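Local coordinates for protein cytidine deaminase (Mycobacterium tuberculosis, PDB 4WIG) that catalyses the zinc-dependent hydrolytic deamination of cytidine and 2'-deoxycytidine to uridine and 2'-deoxyuridine, working as a homotetramer in pyrimidine salvage, at residues 8-17 against 29-40; 70-78 against 96-107. The protein carries 1 engineered substitution. All coordinates share one frame; numbering follows the deposited sequence. Where two conformers were deposited one is given.

Contact 1 of 2, residues 8-17 against 29-40; sequences MLRGNATQAA and VGAAALVDDGRV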
loop_
_atom_site.group_PDB
_atom_site.type_symbol
_atom_site.label_atom_id
_atom_site.label_comp_id
_atom_site.label_asym_id
_atom_site.label_seq_id
_atom_site.Cartn_x
_atom_site.Cartn_y
_atom_site.Cartn_z
ATOM N N MET A 8 -29.597 -8.905 1.989
ATOM C CA MET A 8 -29.122 -8.403 3.273
ATOM C C MET A 8 -27.675 -7.898 3.209
ATOM O O MET A 8 -27.362 -6.842 3.743
ATOM C CB MET A 8 -29.265 -9.490 4.348
ATOM C CG MET A 8 -28.704 -9.122 5.719
ATOM S SD MET A 8 -26.922 -9.362 5.931
ATOM C CE MET A 8 -26.758 -11.139 5.751
ATOM N N LEU A 9 -26.790 -8.650 2.560
ATOM C CA LEU A 9 -25.381 -8.255 2.486
ATOM C C LEU A 9 -25.199 -7.002 1.649
ATOM O O LEU A 9 -24.470 -6.091 2.021
ATOM C CB LEU A 9 -24.524 -9.369 1.901
ATOM C CG LEU A 9 -24.046 -10.425 2.871
ATOM C CD1 LEU A 9 -23.184 -11.409 2.087
ATOM C CD2 LEU A 9 -23.264 -9.788 4.018
ATOM N N ARG A 10 -25.881 -6.974 0.515
ATOM C CA ARG A 10 -25.853 -5.826 -0.372
ATOM C C ARG A 10 -26.396 -4.583 0.343
ATOM O O ARG A 10 -25.863 -3.484 0.196
ATOM C CB ARG A 10 -26.646 -6.143 -1.644
ATOM C CG ARG A 10 -26.089 -5.519 -2.904
ATOM C CD ARG A 10 -26.941 -5.863 -4.127
ATOM N NE ARG A 10 -26.469 -7.047 -4.846
ATOM C CZ ARG A 10 -26.981 -7.473 -5.999
ATOM N NH1 ARG A 10 -27.996 -6.830 -6.568
ATOM N NH2 ARG A 10 -26.475 -8.547 -6.592
ATOM N N GLY A 11 -27.435 -4.762 1.147
ATOM C CA GLY A 11 -28.016 -3.655 1.900
ATOM C C GLY A 11 -27.067 -3.088 2.937
ATOM O O GLY A 11 -26.928 -1.873 3.076
ATOM N N ASN A 12 -26.401 -3.979 3.667
ATOM C CA ASN A 12 -25.432 -3.566 4.660
ATOM C C ASN A 12 -24.212 -2.903 4.001
ATOM O O ASN A 12 -23.624 -1.967 4.562
ATOM C CB ASN A 12 -25.007 -4.759 5.540
ATOM C CG ASN A 12 -26.029 -5.089 6.615
ATOM O OD1 ASN A 12 -26.969 -5.862 6.399
ATOM N ND2 ASN A 12 -25.859 -4.508 7.769
ATOM N N ALA A 13 -23.828 -3.385 2.818
ATOM C CA ALA A 13 -22.739 -2.777 2.060
ATOM C C ALA A 13 -23.115 -1.338 1.663
ATOM O O ALA A 13 -22.311 -0.419 1.796
ATOM C CB ALA A 13 -22.413 -3.594 0.835
ATOM N N THR A 14 -24.350 -1.164 1.200
ATOM C CA THR A 14 -24.876 0.155 0.840
ATOM C C THR A 14 -24.850 1.108 2.038
ATOM O O THR A 14 -24.377 2.251 1.935
ATOM C CB THR A 14 -26.303 0.008 0.264
ATOM O OG1 THR A 14 -26.263 -0.930 -0.817
ATOM C CG2 THR A 14 -26.857 1.336 -0.226
ATOM N N GLN A 15 -25.318 0.623 3.185
ATOM C CA GLN A 15 -25.296 1.405 4.409
ATOM C C GLN A 15 -23.854 1.763 4.779
ATOM O O GLN A 15 -23.573 2.887 5.173
ATOM C CB GLN A 15 -25.979 0.618 5.540
ATOM C CG GLN A 15 -26.508 1.462 6.681
ATOM C CD GLN A 15 -25.416 2.100 7.515
ATOM O OE1 GLN A 15 -25.427 3.317 7.750
ATOM N NE2 GLN A 15 -24.466 1.291 7.971
ATOM N N ALA A 16 -22.938 0.804 4.638
ATOM C CA ALA A 16 -21.536 1.034 4.952
ATOM C C ALA A 16 -20.924 2.154 4.101
ATOM O O ALA A 16 -20.148 2.954 4.592
ATOM C CB ALA A 16 -20.741 -0.257 4.793
ATOM N N ALA A 17 -21.312 2.223 2.834
ATOM C CA ALA A 17 -20.793 3.210 1.890
ATOM C C ALA A 17 -21.091 4.639 2.310
ATOM O O ALA A 17 -20.333 5.550 1.972
ATOM C CB ALA A 17 -21.360 2.956 0.505
ATOM N N VAL A 29 -17.366 3.807 -1.434
ATOM C CA VAL A 29 -17.500 2.364 -1.570
ATOM C C VAL A 29 -17.806 1.791 -0.207
ATOM O O VAL A 29 -17.230 2.220 0.766
ATOM C CB VAL A 29 -16.231 1.718 -2.129
ATOM C CG1 VAL A 29 -16.396 0.204 -2.198
ATOM C CG2 VAL A 29 -15.916 2.284 -3.507
ATOM N N GLY A 30 -18.725 0.826 -0.149
ATOM C CA GLY A 30 -18.999 0.113 1.088
ATOM C C GLY A 30 -18.933 -1.377 0.846
ATOM O O GLY A 30 -19.181 -1.832 -0.273
ATOM N N ALA A 31 -18.608 -2.142 1.885
ATOM C CA ALA A 31 -18.604 -3.575 1.765
ATOM C C ALA A 31 -19.119 -4.220 3.034
ATOM O O ALA A 31 -19.011 -3.651 4.113
ATOM C CB ALA A 31 -17.205 -4.073 1.429
ATOM N N ALA A 32 -19.689 -5.405 2.883
ATOM C CA ALA A 32 -20.186 -6.170 4.014
ATOM C C ALA A 32 -19.940 -7.643 3.755
ATOM O O ALA A 32 -20.075 -8.113 2.621
ATOM C CB ALA A 32 -21.667 -5.914 4.218
ATOM N N ALA A 33 -19.572 -8.365 4.807
ATOM C CA ALA A 33 -19.246 -9.772 4.686
ATOM C C ALA A 33 -19.863 -10.577 5.810
ATOM O O ALA A 33 -19.934 -10.118 6.964
ATOM C CB ALA A 33 -17.734 -9.975 4.661
ATOM N N LEU A 34 -20.332 -11.764 5.437
ATOM C CA LEU A 34 -20.797 -12.771 6.370
ATOM C C LEU A 34 -19.592 -13.578 6.839
ATOM O O LEU A 34 -18.834 -14.127 6.024
ATOM C CB LEU A 34 -21.767 -13.707 5.677
ATOM C CG LEU A 34 -22.361 -14.856 6.482
ATOM C CD1 LEU A 34 -23.287 -14.329 7.564
ATOM C CD2 LEU A 34 -23.084 -15.804 5.538
ATOM N N VAL A 35 -19.454 -13.650 8.154
ATOM C CA VAL A 35 -18.381 -14.400 8.805
ATOM C C VAL A 35 -18.908 -15.790 9.148
ATOM O O VAL A 35 -20.128 -15.992 9.231
ATOM C CB VAL A 35 -17.896 -13.656 10.063
ATOM C CG1 VAL A 35 -16.651 -14.318 10.645
ATOM C CG2 VAL A 35 -17.620 -12.191 9.730
ATOM N N ASP A 36 -18.006 -16.762 9.300
ATOM C CA ASP A 36 -18.433 -18.142 9.585
ATOM C C ASP A 36 -19.119 -18.419 10.929
ATOM O O ASP A 36 -19.609 -19.533 11.139
ATOM C CB ASP A 36 -17.268 -19.121 9.384
ATOM C CG ASP A 36 -16.083 -18.845 10.293
ATOM O OD1 ASP A 36 -15.134 -19.649 10.249
ATOM O OD2 ASP A 36 -16.061 -17.839 11.027
ATOM N N ASP A 37 -19.170 -17.437 11.823
ATOM C CA ASP A 37 -19.996 -17.548 13.037
ATOM C C ASP A 37 -21.377 -16.916 12.835
ATOM O O ASP A 37 -22.186 -16.862 13.770
ATOM C CB ASP A 37 -19.291 -16.908 14.232
ATOM C CG ASP A 37 -19.256 -15.398 14.148
ATOM O OD1 ASP A 37 -19.051 -14.749 15.190
ATOM O OD2 ASP A 37 -19.435 -14.856 13.038
ATOM N N GLY A 38 -21.633 -16.426 11.622
ATOM C CA GLY A 38 -22.916 -15.850 11.265
ATOM C C GLY A 38 -23.051 -14.349 11.449
ATOM O O GLY A 38 -24.087 -13.799 11.098
ATOM N N ARG A 39 -22.042 -13.672 12.004
ATOM C CA ARG A 39 -22.125 -12.213 12.149
ATOM C C ARG A 39 -21.757 -11.561 10.831
ATOM O O ARG A 39 -21.161 -12.196 9.964
ATOM C CB ARG A 39 -21.250 -11.668 13.288
ATOM C CG ARG A 39 -19.760 -11.601 12.993
ATOM C CD ARG A 39 -18.961 -11.083 14.178
ATOM N NE ARG A 39 -17.546 -10.891 13.869
ATOM C CZ ARG A 39 -16.625 -11.855 13.798
ATOM N NH1 ARG A 39 -16.930 -13.136 14.004
ATOM N NH2 ARG A 39 -15.371 -11.536 13.527
ATOM N N VAL A 40 -22.139 -10.299 10.686
ATOM C CA VAL A 40 -21.802 -9.524 9.504
ATOM C C VAL A 40 -20.865 -8.387 9.912
ATOM O O VAL A 40 -21.093 -7.719 10.916
ATOM C CB VAL A 40 -23.069 -8.980 8.812
ATOM C CG1 VAL A 40 -22.718 -7.969 7.722
ATOM C CG2 VAL A 40 -23.867 -10.130 8.212
#
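With CG of Met8 anti to the backbone N (chi1 176°) and the chain bent at the next two torsions, the thioether and Val40 run past one another in opposite senses, SD 3.9 Å from Val40 CG2. Leu9 takes the other course: a chi1 of -85° swings CG away from the carbonyl carbon, and CD2 rests on the strand backbone, 3.8 Å from Leu34 N. The same methyl also touches Val40, so CG1 of Val40 meets Leu9 and CG2 meets Met8. Further along, the surfaces shrink to alanine and glycine. Ala32 CB points into the helix and sits 3.6 Å from both Leu9 O and Ala13 N, with Asn12 CB alongside it. This is a helix laid on one face of the central sheet of the cytidine deaminase fold; the axis of segment 8-17 passes 5.6 Å from that of 29-35, their N-to-C directions 141° apart. Gly30, with no side chain, lets the helix backbone come close, and its CA makes a CA-H...O contact of 3.4 Å with Ala13 O. Ala17 CB comes within 3.5 Å of Gly30 N. No hydrogen bond joins the two segments. Ala31 and Ala33 turn their methyls away from helix 8-17, onto Val61 of helix 57-67, which also carries Glu58, the probable proton donor.

Contact 2 of 2, residues 70-78 against 96-107; sequences GGRLLALAC and LLEHGGSELLID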
loop_
_atom_site.group_PDB
_atom_site.type_symbol
_atom_site.label_atom_id
_atom_site.label_comp_id
_atom_site.label_asym_id
_atom_site.label_seq_id
_atom_site.Cartn_x
_atom_site.Cartn_y
_atom_site.Cartn_z
ATOM N N GLY A 70 -12.228 -12.382 14.893
ATOM C CA GLY A 70 -11.586 -13.158 13.853
ATOM C C GLY A 70 -12.549 -14.119 13.190
ATOM O O GLY A 70 -13.771 -13.969 13.292
ATOM N N GLY A 71 -11.986 -15.112 12.515
ATOM C CA GLY A 71 -12.768 -16.109 11.800
ATOM C C GLY A 71 -12.493 -16.062 10.310
ATOM O O GLY A 71 -11.489 -15.503 9.869
ATOM N N ARG A 72 -13.389 -16.679 9.548
ATOM C CA ARG A 72 -13.273 -16.788 8.103
ATOM C C ARG A 72 -14.459 -16.109 7.425
ATOM O O ARG A 72 -15.579 -16.182 7.922
ATOM C CB ARG A 72 -13.249 -18.265 7.684
ATOM C CG ARG A 72 -12.058 -19.055 8.215
ATOM C CD ARG A 72 -10.792 -18.786 7.411
ATOM N NE ARG A 72 -10.854 -19.372 6.072
ATOM C CZ ARG A 72 -9.920 -19.204 5.131
ATOM N NH1 ARG A 72 -8.843 -18.461 5.373
ATOM N NH2 ARG A 72 -10.067 -19.778 3.937
ATOM N N LEU A 73 -14.212 -15.458 6.287
ATOM C CA LEU A 73 -15.289 -14.840 5.499
ATOM C C LEU A 73 -15.914 -15.880 4.582
ATOM O O LEU A 73 -15.192 -16.638 3.934
ATOM C CB LEU A 73 -14.749 -13.683 4.660
ATOM C CG LEU A 73 -14.025 -12.572 5.421
ATOM C CD1 LEU A 73 -13.526 -11.532 4.434
ATOM C CD2 LEU A 73 -14.912 -11.942 6.481
ATOM N N LEU A 74 -17.249 -15.904 4.529
ATOM C CA LEU A 74 -18.005 -16.807 3.655
ATOM C C LEU A 74 -18.551 -16.131 2.397
ATOM O O LEU A 74 -18.663 -16.759 1.338
ATOM C CB LEU A 74 -19.174 -17.416 4.428
ATOM C CG LEU A 74 -18.794 -18.272 5.641
ATOM C CD1 LEU A 74 -20.033 -18.908 6.246
ATOM C CD2 LEU A 74 -17.769 -19.338 5.284
ATOM N N ALA A 75 -18.895 -14.856 2.526
ATOM C CA ALA A 75 -19.536 -14.106 1.459
ATOM C C ALA A 75 -19.305 -12.622 1.686
ATOM O O ALA A 75 -19.315 -12.175 2.829
ATOM C CB ALA A 75 -21.023 -14.414 1.438
ATOM N N LEU A 76 -19.076 -11.887 0.600
ATOM C CA LEU A 76 -18.887 -10.461 0.620
ATOM C C LEU A 76 -19.637 -9.763 -0.541
ATOM O O LEU A 76 -19.605 -10.222 -1.674
ATOM C CB LEU A 76 -17.382 -10.141 0.540
ATOM C CG LEU A 76 -17.010 -8.662 0.597
ATOM C CD1 LEU A 76 -15.742 -8.436 1.403
ATOM C CD2 LEU A 76 -16.857 -8.067 -0.794
ATOM N N ALA A 77 -20.291 -8.640 -0.239
ATOM C CA ALA A 77 -20.835 -7.732 -1.253
ATOM C C ALA A 77 -20.118 -6.386 -1.158
ATOM O O ALA A 77 -19.880 -5.887 -0.063
ATOM C CB ALA A 77 -22.344 -7.530 -1.063
ATOM N N CYS A 78 -19.780 -5.818 -2.311
ATOM C CA CYS A 78 -19.141 -4.503 -2.405
ATOM C C CYS A 78 -19.962 -3.646 -3.357
ATOM O O CYS A 78 -20.282 -4.079 -4.450
ATOM C CB CYS A 78 -17.736 -4.655 -2.968
ATOM S SG CYS A 78 -16.766 -3.137 -3.004
ATOM N N LEU A 96 -8.638 -10.496 0.591
ATOM C CA LEU A 96 -9.817 -11.308 0.936
ATOM C C LEU A 96 -9.502 -12.817 0.875
ATOM O O LEU A 96 -10.016 -13.606 1.681
ATOM C CB LEU A 96 -10.991 -10.967 0.018
ATOM C CG LEU A 96 -11.662 -9.598 0.234
ATOM C CD1 LEU A 96 -12.647 -9.284 -0.893
ATOM C CD2 LEU A 96 -12.338 -9.575 1.583
ATOM N N LEU A 97 -8.639 -13.212 -0.058
ATOM C CA LEU A 97 -8.269 -14.619 -0.213
ATOM C C LEU A 97 -7.626 -15.198 1.049
ATOM O O LEU A 97 -7.847 -16.363 1.399
ATOM C CB LEU A 97 -7.326 -14.791 -1.406
ATOM C CG LEU A 97 -7.080 -16.237 -1.835
ATOM C CD1 LEU A 97 -8.280 -16.778 -2.598
ATOM C CD2 LEU A 97 -5.814 -16.332 -2.661
ATOM N N GLU A 98 -6.839 -14.366 1.726
ATOM C CA GLU A 98 -6.181 -14.736 2.978
ATOM C C GLU A 98 -7.190 -15.124 4.055
ATOM O O GLU A 98 -6.883 -15.933 4.941
ATOM C CB GLU A 98 -5.349 -13.549 3.467
ATOM C CG GLU A 98 -4.447 -13.813 4.654
ATOM C CD GLU A 98 -3.155 -14.520 4.281
ATOM O OE1 GLU A 98 -2.714 -15.364 5.078
ATOM O OE2 GLU A 98 -2.582 -14.241 3.203
ATOM N N HIS A 99 -8.382 -14.528 3.995
ATOM C CA HIS A 99 -9.365 -14.650 5.069
ATOM C C HIS A 99 -10.617 -15.436 4.724
ATOM O O HIS A 99 -11.378 -15.790 5.616
ATOM C CB HIS A 99 -9.687 -13.255 5.569
ATOM C CG HIS A 99 -8.472 -12.572 6.099
ATOM N ND1 HIS A 99 -7.757 -11.637 5.382
ATOM C CD2 HIS A 99 -7.758 -12.815 7.218
ATOM C CE1 HIS A 99 -6.683 -11.292 6.070
ATOM N NE2 HIS A 99 -6.669 -11.984 7.192
ATOM N N GLY A 100 -10.808 -15.727 3.442
ATOM C CA GLY A 100 -11.934 -16.547 2.994
ATOM C C GLY A 100 -11.599 -17.646 2.001
ATOM O O GLY A 100 -12.427 -18.522 1.751
ATOM N N GLY A 101 -10.400 -17.599 1.417
ATOM C CA GLY A 101 -9.968 -18.602 0.460
ATOM C C GLY A 101 -10.720 -18.578 -0.858
ATOM O O GLY A 101 -11.503 -17.662 -1.144
ATOM N N SER A 102 -10.487 -19.613 -1.662
ATOM C CA SER A 102 -11.030 -19.689 -3.015
ATOM C C SER A 102 -12.559 -19.784 -3.069
ATOM O O SER A 102 -13.164 -19.381 -4.063
ATOM C CB SER A 102 -10.421 -20.886 -3.743
ATOM O OG SER A 102 -10.655 -22.075 -3.013
ATOM N N GLU A 103 -13.178 -20.324 -2.021
ATOM C CA GLU A 103 -14.624 -20.513 -2.010
ATOM C C GLU A 103 -15.416 -19.332 -1.458
ATOM O O GLU A 103 -16.638 -19.375 -1.445
ATOM C CB GLU A 103 -14.988 -21.795 -1.256
ATOM C CG GLU A 103 -14.221 -23.014 -1.752
ATOM C CD GLU A 103 -14.235 -23.138 -3.266
ATOM O OE1 GLU A 103 -13.148 -23.319 -3.865
ATOM O OE2 GLU A 103 -15.325 -23.024 -3.877
ATOM N N LEU A 104 -14.727 -18.286 -1.008
ATOM C CA LEU A 104 -15.403 -17.054 -0.591
ATOM C C LEU A 104 -16.223 -16.526 -1.764
ATOM O O LEU A 104 -15.690 -16.344 -2.839
ATOM C CB LEU A 104 -14.371 -16.015 -0.150
ATOM C CG LEU A 104 -14.839 -14.577 0.039
ATOM C CD1 LEU A 104 -15.995 -14.481 1.014
ATOM C CD2 LEU A 104 -13.676 -13.717 0.506
ATOM N N LEU A 105 -17.519 -16.300 -1.556
ATOM C CA LEU A 105 -18.380 -15.800 -2.620
ATOM C C LEU A 105 -18.403 -14.277 -2.633
ATOM O O LEU A 105 -18.526 -13.632 -1.575
ATOM C CB LEU A 105 -19.804 -16.347 -2.492
ATOM C CG LEU A 105 -19.940 -17.862 -2.637
ATOM C CD1 LEU A 105 -21.369 -18.290 -2.341
ATOM C CD2 LEU A 105 -19.525 -18.313 -4.029
ATOM N N ILE A 106 -18.292 -13.726 -3.841
ATOM C CA ILE A 106 -18.264 -12.300 -4.072
ATOM C C ILE A 106 -19.490 -11.889 -4.890
ATOM O O ILE A 106 -19.688 -12.377 -5.993
ATOM C CB ILE A 106 -16.985 -11.921 -4.860
ATOM C CG1 ILE A 106 -15.710 -12.433 -4.136
ATOM C CG2 ILE A 106 -16.950 -10.425 -5.123
ATOM C CD1 ILE A 106 -15.503 -11.862 -2.758
ATOM N N ASP A 107 -20.318 -11.002 -4.349
ATOM C CA ASP A 107 -21.520 -10.554 -5.050
ATOM C C ASP A 107 -21.181 -9.980 -6.420
ATOM O O ASP A 107 -20.099 -9.426 -6.635
ATOM C CB ASP A 107 -22.255 -9.464 -4.243
ATOM C CG ASP A 107 -23.760 -9.468 -4.475
ATOM O OD1 ASP A 107 -24.257 -10.226 -5.340
ATOM O OD2 ASP A 107 -24.453 -8.706 -3.776
HETATM O O HOH W 1 -7.129 -18.571 2.952
HETATM O O HOH W 2 -7.596 -17.182 7.461
HETATM O O HOH W 3 -14.728 -19.091 3.049
HETATM O O HOH W 4 -18.697 -19.464 0.895
HETATM O O HOH W 5 -19.187 -7.373 -4.834
#
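Leu73 N donates to His99 O at 2.9 Å, tying the start of a strand to the last turn of a helix. Beyond the turn at Gly101-Leu104 the pairing becomes a parallel one. Leu105 N reaches Leu74 O, Leu105 O takes Leu76 N at 2.8 Å, and Leu76 O receives Asp107 N. Water adds to these bonds: one molecule donates to both Leu73 O and Gly100 O, and another to Leu74 O and Glu103 O.

Arg72 folds over the backbone of His99 and Gly100. Bends at chi2 (-78°) and chi3 (-71°) lay its guanidinium with one face over His99 O, 3.3 Å above the plane, and over Gly100 CA. Two waters in the plane at its edge accept from NH1. One donates on to Leu97 O, which also takes the backbone N-H of Gly101, and the other donates to Glu98 O. Glu98's own carboxylate is held by Tyr21, Tyr24 and Val49 N of the second subunit; Asp107 OD2 forms a salt bridge with Arg10, Glu103 OE2 one with Arg114, and His99 ND1 is hydrogen-bonded to Val95 O.

The apolar side centres on Leu96, whose CD2 meets Leu73 CD1 at 3.7 Å and Leu76 CD1 at 3.6 Å, crossing each side chain at about a right angle. Leu104 CD1 presses against the backbone at Ala75 N, 3.3 Å away.

Strand 73-80, helix 90-100 and strand 105-106 form a beta-alpha-beta unit. Leu73 and His99 pack on helix 57-67, while Leu104 and Ile106 reach helix 115-118; on the opposite face of the sheet Ala75 and Leu105 lie against Trp6 of helix 6-17.

The centres of the two contacts lie 11 Å apart, and both segments of contact 1 precede those of contact 2 in the chain. Both belong to one mixed sheet, in which strand 29-35 and strand 73-80 are antiparallel neighbours, joined by a probable hydrogen bond from Leu74 N to Leu34 O, and Leu74 and Ala75 form a classic beta bulge opposite Leu34. A salt bridge between Arg10 and Asp107 links the helix of contact 1 to the end of contact 2. Helix 6-17 covers one face of the sheet and helix 90-100 the other. Cys89 precedes helix 90-100 and Cys92 lies in its first turn; with Cys56 they bind the zinc ion, connecting this framework to the metal site.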